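Extracellular PQQ-dependent sugar dehydrogenase (Coprinopsis cinerea, PDB 6JT6) probably oxidises sugars with pyrroloquinoline quinone as cofactor and, through the haem-bearing cytochrome b domain described here, probably passes the electrons on. Local coordinates at residues R81-W86 / P93-G98; G58-G63 / N68-G73; Q6-D9 / V14-S17. All coordinates share one frame; numbering follows the deposited sequence.

Interaction 1 of 3, residues R81-W86 / P93-G98. With NAG (2-acetamido-2-deoxy-beta-D-glucopyranose), chain B; HEM (protoporphyrin IX containing Fe), chain C; MPD ((4S)-2-methyl-2,4-pentanediol), chain E.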
# COMPACT_ATOMS: atom_id res chain seq x y z
N ARG A 81 -6.68 -4.29 -8.23
CA ARG A 81 -7.51 -4.77 -7.14
C ARG A 81 -6.75 -4.51 -5.87
O ARG A 81 -5.51 -4.46 -5.87
CB ARG A 81 -7.78 -6.27 -7.27
CG ARG A 81 -8.30 -6.72 -8.63
CD ARG A 81 -9.61 -7.44 -8.55
NE ARG A 81 -10.00 -7.85 -9.90
CZ ARG A 81 -11.00 -7.34 -10.61
NH1 ARG A 81 -11.80 -6.38 -10.10
NH2 ARG A 81 -11.22 -7.81 -11.84
N ILE A 82 -7.49 -4.41 -4.76
CA ILE A 82 -6.88 -4.24 -3.45
C ILE A 82 -7.77 -4.87 -2.39
O ILE A 82 -9.01 -4.87 -2.51
CB ILE A 82 -6.52 -2.74 -3.16
CG1 ILE A 82 -5.63 -2.61 -1.92
CG2 ILE A 82 -7.77 -1.86 -3.01
CD1 ILE A 82 -4.36 -1.82 -2.12
N SER A 83 -7.13 -5.40 -1.35
CA SER A 83 -7.84 -6.10 -0.31
C SER A 83 -7.17 -5.81 1.04
O SER A 83 -5.94 -5.65 1.11
CB SER A 83 -7.85 -7.60 -0.63
OG SER A 83 -8.34 -8.38 0.44
N ALA A 84 -7.98 -5.75 2.11
CA ALA A 84 -7.45 -5.68 3.47
C ALA A 84 -7.58 -7.06 4.08
O ALA A 84 -8.64 -7.70 3.96
CB ALA A 84 -8.22 -4.66 4.32
N ARG A 85 -6.51 -7.50 4.77
CA ARG A 85 -6.48 -8.82 5.41
C ARG A 85 -5.88 -8.82 6.80
O ARG A 85 -5.33 -7.81 7.24
CB ARG A 85 -5.81 -9.85 4.51
CG ARG A 85 -6.38 -9.80 3.11
CD ARG A 85 -6.26 -11.06 2.33
NE ARG A 85 -6.89 -10.85 1.02
CZ ARG A 85 -6.91 -11.74 0.04
NH1 ARG A 85 -6.32 -12.94 0.21
NH2 ARG A 85 -7.51 -11.44 -1.12
N TRP A 86 -5.99 -9.96 7.48
CA TRP A 86 -5.61 -10.12 8.87
C TRP A 86 -5.21 -11.57 9.13
O TRP A 86 -5.96 -12.47 8.79
CB TRP A 86 -6.75 -9.72 9.80
CG TRP A 86 -6.31 -9.59 11.21
CD1 TRP A 86 -6.06 -10.61 12.09
CD2 TRP A 86 -6.03 -8.36 11.92
NE1 TRP A 86 -5.65 -10.08 13.32
CE2 TRP A 86 -5.64 -8.72 13.24
CE3 TRP A 86 -6.11 -7.00 11.58
CZ2 TRP A 86 -5.32 -7.75 14.23
CZ3 TRP A 86 -5.79 -6.04 12.55
CH2 TRP A 86 -5.39 -6.42 13.85
N PRO A 93 -3.83 -15.21 5.41
CA PRO A 93 -4.68 -14.19 6.07
C PRO A 93 -6.16 -14.31 5.68
O PRO A 93 -6.50 -14.77 4.58
CB PRO A 93 -4.11 -12.87 5.54
CG PRO A 93 -2.68 -13.20 5.24
CD PRO A 93 -2.74 -14.58 4.65
N SER A 94 -7.03 -13.88 6.59
CA SER A 94 -8.47 -13.75 6.33
C SER A 94 -8.80 -12.35 5.86
O SER A 94 -8.05 -11.44 6.13
CB SER A 94 -9.24 -13.95 7.64
OG SER A 94 -8.85 -15.15 8.28
N ILE A 95 -9.99 -12.17 5.29
CA ILE A 95 -10.50 -10.85 4.93
C ILE A 95 -10.76 -10.05 6.20
O ILE A 95 -11.28 -10.56 7.19
CB ILE A 95 -11.80 -10.93 4.07
CG1 ILE A 95 -11.58 -11.72 2.75
CG2 ILE A 95 -12.38 -9.55 3.80
CD1 ILE A 95 -10.39 -11.30 1.91
N TYR A 96 -10.33 -8.78 6.17
CA TYR A 96 -10.43 -7.92 7.32
C TYR A 96 -11.33 -6.76 6.91
O TYR A 96 -11.06 -6.06 5.93
CB TYR A 96 -9.03 -7.49 7.76
CG TYR A 96 -8.94 -6.39 8.77
CD1 TYR A 96 -9.69 -6.40 9.96
CD2 TYR A 96 -8.06 -5.32 8.56
CE1 TYR A 96 -9.59 -5.36 10.88
CE2 TYR A 96 -7.94 -4.29 9.48
CZ TYR A 96 -8.70 -4.31 10.63
OH TYR A 96 -8.57 -3.26 11.52
N SER A 97 -12.44 -6.61 7.64
CA SER A 97 -13.28 -5.45 7.47
C SER A 97 -12.95 -4.49 8.61
O SER A 97 -12.51 -4.89 9.70
CB SER A 97 -14.77 -5.83 7.45
OG SER A 97 -15.13 -6.39 8.69
N GLY A 98 -13.19 -3.22 8.36
CA GLY A 98 -12.52 -2.17 9.10
C GLY A 98 -12.12 -1.17 8.02
O GLY A 98 -12.82 -0.19 7.84
C1 NAG B . -13.06 0.79 11.47
C2 NAG B . -14.54 0.43 11.48
C3 NAG B . -14.91 -0.35 12.75
C4 NAG B . -13.95 -1.51 13.05
C5 NAG B . -12.48 -1.05 13.02
C6 NAG B . -11.56 -2.26 12.99
C7 NAG B . -15.94 2.17 10.41
C8 NAG B . -16.57 3.51 10.72
N2 NAG B . -15.28 1.67 11.45
O3 NAG B . -16.22 -0.87 12.60
O4 NAG B . -14.28 -2.09 14.33
O5 NAG B . -12.18 -0.27 11.85
O6 NAG B . -10.18 -1.92 13.22
O7 NAG B . -16.05 1.62 9.32
CHA HEM C . 6.45 -13.01 7.04
CHB HEM C . 3.66 -16.85 5.97
CHC HEM C . 0.75 -14.05 3.30
CHD HEM C . 3.06 -10.11 5.12
C1A HEM C . 5.97 -14.30 6.94
C2A HEM C . 6.64 -15.45 7.43
C3A HEM C . 5.85 -16.53 7.11
C4A HEM C . 4.70 -16.06 6.43
CMA HEM C . 6.14 -17.99 7.43
CAA HEM C . 7.97 -15.48 8.18
CBA HEM C . 9.17 -15.03 7.32
CGA HEM C . 9.31 -15.75 6.00
O1A HEM C . 9.13 -15.15 4.90
O2A HEM C . 9.61 -16.96 5.99
C1B HEM C . 2.64 -16.43 5.13
C2B HEM C . 1.70 -17.33 4.53
C3B HEM C . 0.89 -16.55 3.73
C4B HEM C . 1.37 -15.15 3.89
CMB HEM C . 1.66 -18.86 4.72
CAB HEM C . -0.27 -16.90 2.86
CBB HEM C . -0.35 -18.03 2.16
C1C HEM C . 1.07 -12.70 3.63
C2C HEM C . 0.39 -11.57 3.13
C3C HEM C . 1.04 -10.43 3.64
C4C HEM C . 2.14 -10.89 4.45
CMC HEM C . -0.83 -11.64 2.24
CAC HEM C . 0.63 -9.01 3.41
CBC HEM C . 0.13 -8.60 2.23
C1D HEM C . 4.21 -10.63 5.72
C2D HEM C . 5.24 -9.75 6.31
C3D HEM C . 6.17 -10.55 6.87
C4D HEM C . 5.69 -11.92 6.61
CMD HEM C . 5.30 -8.25 6.32
CAD HEM C . 7.47 -10.11 7.55
CBD HEM C . 7.32 -9.69 9.00
CGD HEM C . 7.10 -10.92 9.84
O1D HEM C . 6.05 -11.10 10.51
O2D HEM C . 7.98 -11.79 9.82
NA HEM C . 4.79 -14.70 6.30
NB HEM C . 2.41 -15.17 4.74
NC HEM C . 2.14 -12.27 4.38
ND HEM C . 4.50 -11.94 5.95
FE HEM C . 3.50 -13.49 5.38
C1 MPD E . -13.56 -5.92 3.46
C2 MPD E . -12.23 -5.43 2.87
O2 MPD E . -11.13 -6.16 3.44
CM MPD E . -12.04 -3.98 3.24
C3 MPD E . -12.19 -5.59 1.33
C4 MPD E . -12.22 -7.06 0.89
O4 MPD E . -12.54 -7.17 -0.50
C5 MPD E . -10.86 -7.70 1.05
O HOH W 1 -5.12 -14.58 2.25
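W86 sets the edge of its six-membered ring against the face of Y96 in an edge-to-face pair, centroids 4.9 Å apart and planes at 55°. W86 CE3 stands over the centre of the phenol ring, and W86 CB rests on Y96 CB at 3.8 Å. With CG anti to the backbone N (chi1 168°), the Y96 ring comes to lie beside that of W86. Beyond the ring, Y96 OH accepts a hydrogen bond of 2.7 Å from O6 of the attached NAG. An alanine in place of Y96 is likely to leave the W86 edge without its ring and NAG O6 without its acceptor. On the other side of the strand, I95 CD1 lies over one face of the R85 guanidinium, 3.6 Å from R85 NE. In that group's plane R85 NH1 meets a water that also bonds to P93 O; R85 NH1 also donates to S159 O and R85 NH2 to P157 O. W86 and S94 exchange backbone bonds, and Y96 N adds one to A84 O. The pairing is that of an antiparallel β-hairpin whose short return strand, 94-95, edges the haem-side sheet and sets P93 CD 3.8 Å from HEM CHC.

Interaction 2 of 3, residues G58-G63 / N68-G73. With HEM (protoporphyrin IX containing Fe), chain C.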
# COMPACT_ATOMS: atom_id res chain seq x y z
N GLY A 58 2.10 -6.31 -1.32
CA GLY A 58 1.38 -6.05 -0.08
C GLY A 58 2.20 -5.47 1.05
O GLY A 58 3.42 -5.31 0.94
N ASN A 59 1.50 -5.09 2.12
CA ASN A 59 2.19 -4.53 3.27
C ASN A 59 1.62 -5.10 4.57
O ASN A 59 0.67 -5.87 4.55
CB ASN A 59 2.16 -2.98 3.28
CG ASN A 59 0.76 -2.40 3.27
OD1 ASN A 59 -0.20 -3.05 3.65
ND2 ASN A 59 0.64 -1.15 2.83
N SER A 60 2.25 -4.71 5.67
CA SER A 60 1.66 -4.81 6.99
C SER A 60 1.79 -3.41 7.58
O SER A 60 2.88 -2.82 7.56
CB SER A 60 2.39 -5.82 7.85
OG SER A 60 1.94 -5.67 9.19
N LEU A 61 0.69 -2.90 8.12
CA LEU A 61 0.66 -1.54 8.67
C LEU A 61 1.32 -1.43 10.07
O LEU A 61 1.49 -0.34 10.58
CB LEU A 61 -0.78 -0.96 8.62
CG LEU A 61 -1.52 -0.90 7.26
CD1 LEU A 61 -2.86 -0.16 7.38
CD2 LEU A 61 -0.62 -0.27 6.18
N GLY A 62 1.69 -2.56 10.66
CA GLY A 62 2.36 -2.56 11.96
C GLY A 62 3.67 -3.31 11.96
O GLY A 62 4.24 -3.49 13.02
N GLY A 63 4.15 -3.73 10.77
CA GLY A 63 5.43 -4.41 10.64
C GLY A 63 5.28 -5.92 10.55
O GLY A 63 5.42 -6.53 9.48
N ASN A 68 -1.90 -7.23 12.42
CA ASN A 68 -1.89 -5.84 11.91
C ASN A 68 -2.60 -5.90 10.56
O ASN A 68 -2.53 -6.92 9.89
CB ASN A 68 -0.44 -5.31 11.73
CG ASN A 68 0.34 -5.21 13.03
OD1 ASN A 68 0.04 -4.38 13.89
ND2 ASN A 68 1.37 -6.00 13.17
N PRO A 69 -3.29 -4.81 10.15
CA PRO A 69 -3.85 -4.78 8.80
C PRO A 69 -2.80 -5.11 7.75
O PRO A 69 -1.69 -4.55 7.77
CB PRO A 69 -4.31 -3.31 8.63
CG PRO A 69 -4.62 -2.90 10.04
CD PRO A 69 -3.46 -3.50 10.80
N LEU A 70 -3.19 -6.02 6.87
CA LEU A 70 -2.38 -6.39 5.72
C LEU A 70 -3.12 -5.92 4.48
O LEU A 70 -4.27 -6.31 4.27
CB LEU A 70 -2.14 -7.91 5.68
CG LEU A 70 -1.62 -8.64 6.95
CD1 LEU A 70 -1.46 -10.12 6.62
CD2 LEU A 70 -0.27 -8.13 7.49
N LEU A 71 -2.49 -5.08 3.68
CA LEU A 71 -3.14 -4.67 2.42
C LEU A 71 -2.44 -5.34 1.28
O LEU A 71 -1.21 -5.40 1.25
CB LEU A 71 -3.16 -3.15 2.23
CG LEU A 71 -3.61 -2.28 3.41
CD1 LEU A 71 -3.51 -0.81 3.03
CD2 LEU A 71 -5.01 -2.61 3.93
N VAL A 72 -3.21 -5.87 0.35
CA VAL A 72 -2.66 -6.60 -0.76
C VAL A 72 -3.27 -6.11 -2.07
O VAL A 72 -4.51 -6.00 -2.20
CB VAL A 72 -2.73 -8.14 -0.55
CG1 VAL A 72 -4.15 -8.61 -0.38
CG2 VAL A 72 -2.06 -8.89 -1.69
N GLY A 73 -2.40 -5.76 -3.00
CA GLY A 73 -2.82 -5.30 -4.32
C GLY A 73 -2.26 -6.14 -5.43
O GLY A 73 -1.21 -6.80 -5.28
CHA HEM C . 6.45 -13.01 7.04
CHB HEM C . 3.66 -16.85 5.97
CHC HEM C . 0.75 -14.05 3.30
CHD HEM C . 3.06 -10.11 5.12
C1A HEM C . 5.97 -14.30 6.94
C2A HEM C . 6.64 -15.45 7.43
C3A HEM C . 5.85 -16.53 7.11
C4A HEM C . 4.70 -16.06 6.43
CMA HEM C . 6.14 -17.99 7.43
CAA HEM C . 7.97 -15.48 8.18
CBA HEM C . 9.17 -15.03 7.32
CGA HEM C . 9.31 -15.75 6.00
O1A HEM C . 9.13 -15.15 4.90
O2A HEM C . 9.61 -16.96 5.99
C1B HEM C . 2.64 -16.43 5.13
C2B HEM C . 1.70 -17.33 4.53
C3B HEM C . 0.89 -16.55 3.73
C4B HEM C . 1.37 -15.15 3.89
CMB HEM C . 1.66 -18.86 4.72
CAB HEM C . -0.27 -16.90 2.86
CBB HEM C . -0.35 -18.03 2.16
C1C HEM C . 1.07 -12.70 3.63
C2C HEM C . 0.39 -11.57 3.13
C3C HEM C . 1.04 -10.43 3.64
C4C HEM C . 2.14 -10.89 4.45
CMC HEM C . -0.83 -11.64 2.24
CAC HEM C . 0.63 -9.01 3.41
CBC HEM C . 0.13 -8.60 2.23
C1D HEM C . 4.21 -10.63 5.72
C2D HEM C . 5.24 -9.75 6.31
C3D HEM C . 6.17 -10.55 6.87
C4D HEM C . 5.69 -11.92 6.61
CMD HEM C . 5.30 -8.25 6.32
CAD HEM C . 7.47 -10.11 7.55
CBD HEM C . 7.32 -9.69 9.00
CGD HEM C . 7.10 -10.92 9.84
O1D HEM C . 6.05 -11.10 10.51
O2D HEM C . 7.98 -11.79 9.82
NA HEM C . 4.79 -14.70 6.30
NB HEM C . 2.41 -15.17 4.74
NC HEM C . 2.14 -12.27 4.38
ND HEM C . 4.50 -11.94 5.95
FE HEM C . 3.50 -13.49 5.38
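This is a buried antiparallel strand pairing, strand 56-60 against strand 70-76, in the middle of the six-stranded sheet that carries the haem. N59 N donates to L71 O at 2.9 Å in the plane of that carbonyl. The return bond from L71 N to N59 O is weak, and the side chain of N59 makes up for it: its CG sits between the backbone N and the carbonyl carbon (chi1 59°), which brings OD1 round to accept from L71 N at 3.1 Å. The N59 side chain thus lies alongside L71, OD1 close against L71 CB, and its ND2 is held by Y30 OH. Two residues on, L61 N donates to P69 O at 2.9 Å in a nearly straight bond, 167° at the hydrogen. The two strands form a β-hairpin of the β-sandwich known from the cytochrome domain of cellobiose dehydrogenase, with one layer facing the haem. On that face L70 CB reaches HEM CAC at 3.7 Å, and the CD2 branch of L70 turns back to S60 CB at 3.5 Å. G58 suits the haem's vinyl group: its CA is 3.7 Å from HEM CBC, where a side chain would collide with that carbon. On the face of N59 and L71, the leucine packs on F44 and F48 of strand 43-51. Nearer the turn, the L61 side chain crosses the P69 ring at about a right angle, CD1 on P69 CB at 3.7 Å. N68 lays its amide beside the backbone of G62; N68 OD1 takes hydrogen bonds from A130 N and W126 NE1, and N68 ND2 gives one to S64 O.

Interaction 3 of 3, residues Q6-D9 / V14-S17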
# COMPACT_ATOMS: atom_id res chain seq x y z
N GLN A 6 11.80 10.47 0.55
CA GLN A 6 10.90 11.29 -0.27
C GLN A 6 11.22 11.09 -1.75
O GLN A 6 12.38 11.14 -2.16
CB GLN A 6 10.95 12.77 0.14
CG GLN A 6 10.75 13.02 1.64
CD GLN A 6 9.37 13.51 2.04
OE1 GLN A 6 9.25 14.46 2.83
NE2 GLN A 6 8.30 12.86 1.53
N TRP A 7 10.19 10.82 -2.53
CA TRP A 7 10.40 10.39 -3.90
C TRP A 7 9.36 11.03 -4.79
O TRP A 7 8.15 10.94 -4.54
CB TRP A 7 10.30 8.87 -3.96
CG TRP A 7 10.17 8.31 -5.33
CD1 TRP A 7 11.17 8.21 -6.30
CD2 TRP A 7 8.99 7.76 -5.92
NE1 TRP A 7 10.66 7.62 -7.45
CE2 TRP A 7 9.33 7.34 -7.24
CE3 TRP A 7 7.68 7.57 -5.46
CZ2 TRP A 7 8.39 6.73 -8.10
CZ3 TRP A 7 6.75 6.97 -6.32
CH2 TRP A 7 7.11 6.55 -7.62
N TYR A 8 9.83 11.68 -5.85
CA TYR A 8 8.93 12.30 -6.80
C TYR A 8 8.37 11.23 -7.71
O TYR A 8 9.12 10.52 -8.39
CB TYR A 8 9.69 13.39 -7.60
CG TYR A 8 8.86 14.09 -8.64
CD1 TYR A 8 7.76 14.90 -8.28
CD2 TYR A 8 9.15 13.94 -10.00
CE1 TYR A 8 7.01 15.58 -9.25
CE2 TYR A 8 8.39 14.60 -10.99
CZ TYR A 8 7.33 15.41 -10.61
OH TYR A 8 6.59 16.04 -11.58
N ASP A 9 7.05 11.11 -7.72
CA ASP A 9 6.38 10.20 -8.63
C ASP A 9 6.19 10.94 -9.96
O ASP A 9 5.27 11.74 -10.13
CB ASP A 9 5.05 9.74 -8.05
CG ASP A 9 4.32 8.76 -8.94
OD1 ASP A 9 4.95 7.99 -9.66
OD2 ASP A 9 3.08 8.77 -8.91
N VAL A 14 3.04 13.82 -7.87
CA VAL A 14 2.96 13.88 -6.41
C VAL A 14 4.25 13.31 -5.79
O VAL A 14 5.02 12.64 -6.47
CB VAL A 14 1.66 13.22 -5.82
CG1 VAL A 14 0.40 13.50 -6.66
CG2 VAL A 14 1.85 11.75 -5.58
N THR A 15 4.49 13.56 -4.51
CA THR A 15 5.65 13.03 -3.85
C THR A 15 5.19 12.04 -2.78
O THR A 15 4.18 12.29 -2.09
CB THR A 15 6.53 14.14 -3.20
OG1 THR A 15 5.77 14.78 -2.16
CG2 THR A 15 6.96 15.14 -4.23
N PHE A 16 5.89 10.90 -2.70
CA PHE A 16 5.59 9.88 -1.67
C PHE A 16 6.81 9.75 -0.75
O PHE A 16 7.96 10.05 -1.15
CB PHE A 16 5.35 8.50 -2.30
CG PHE A 16 4.10 8.38 -3.12
CD1 PHE A 16 2.96 7.73 -2.61
CD2 PHE A 16 4.06 8.83 -4.46
CE1 PHE A 16 1.78 7.59 -3.38
CE2 PHE A 16 2.91 8.66 -5.24
CZ PHE A 16 1.77 8.07 -4.71
N SER A 17 6.58 9.26 0.47
CA SER A 17 7.64 8.59 1.21
C SER A 17 7.72 7.15 0.66
O SER A 17 6.79 6.32 0.87
CB SER A 17 7.35 8.63 2.72
OG SER A 17 8.32 7.85 3.39
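V14 O takes the hydrogen bond that closes this strand pair next to its turn, from D9 N at 2.8 Å, and D9 CB also rests on that oxygen at 3.3 Å. The V14 side chain itself turns away from residues 6-9. T15 stands opposite Y8 in a non-hydrogen-bonded pair. Its CG2 meets the edge of the Y8 ring, CD1 at 4.1 Å, the two side chains crossing at about a right angle, while T15 OG1 is engaged by Y185 OH. F16 does most of the side-chain work, paired with W7 by two backbone bonds: W7 N to F16 O at 2.7 Å and F16 N to W7 O at 2.9 Å. The two rings point the same way but meet obliquely, planes at 40°, with F16 CD2 3.8 Å from W7 CZ3. W7 and F16 both pack on L47, and F16 also touches L189 of helix 182-191. With CG anti to its carbonyl carbon (chi1 -69°), F16 also comes beside D9, whose CB lies in the plane of the phenyl ring at its edge and whose OD2 is 3.7 Å from F16 CE2. That carboxylate is anchored by a salt bridge from R115 and a hydrogen bond with T12. S17 ends the run opposite Q6, where Q6 CA makes a CA-H...O contact to F16 O. The arrangement is an antiparallel β-hairpin near the start of the chain, with strand 5-8 at the end of the mixed sheet, beside strand 15-21.

How the interactions relate
Along the chain the hairpins come in series, interaction 3 first, then interaction 2, then interaction 1. Interactions 1 and 2 are neighbours in one antiparallel sheet, centres 9 Å apart: strands 70-76 and 79-86 are adjacent and bond directly, as in S83 N to V72 O at 2.8 Å, and P93 packs on L70. Together they carry the sheet from its middle to its outer strand 94-95, and both touch the haem. Interaction 3 belongs to the other, mixed sheet, its centre about 20 Å from that of interaction 2 and about 26 Å from that of interaction 1. Interactions 1 and 2 thus build the sheet that lines the haem, interaction 3 part of the second sheet.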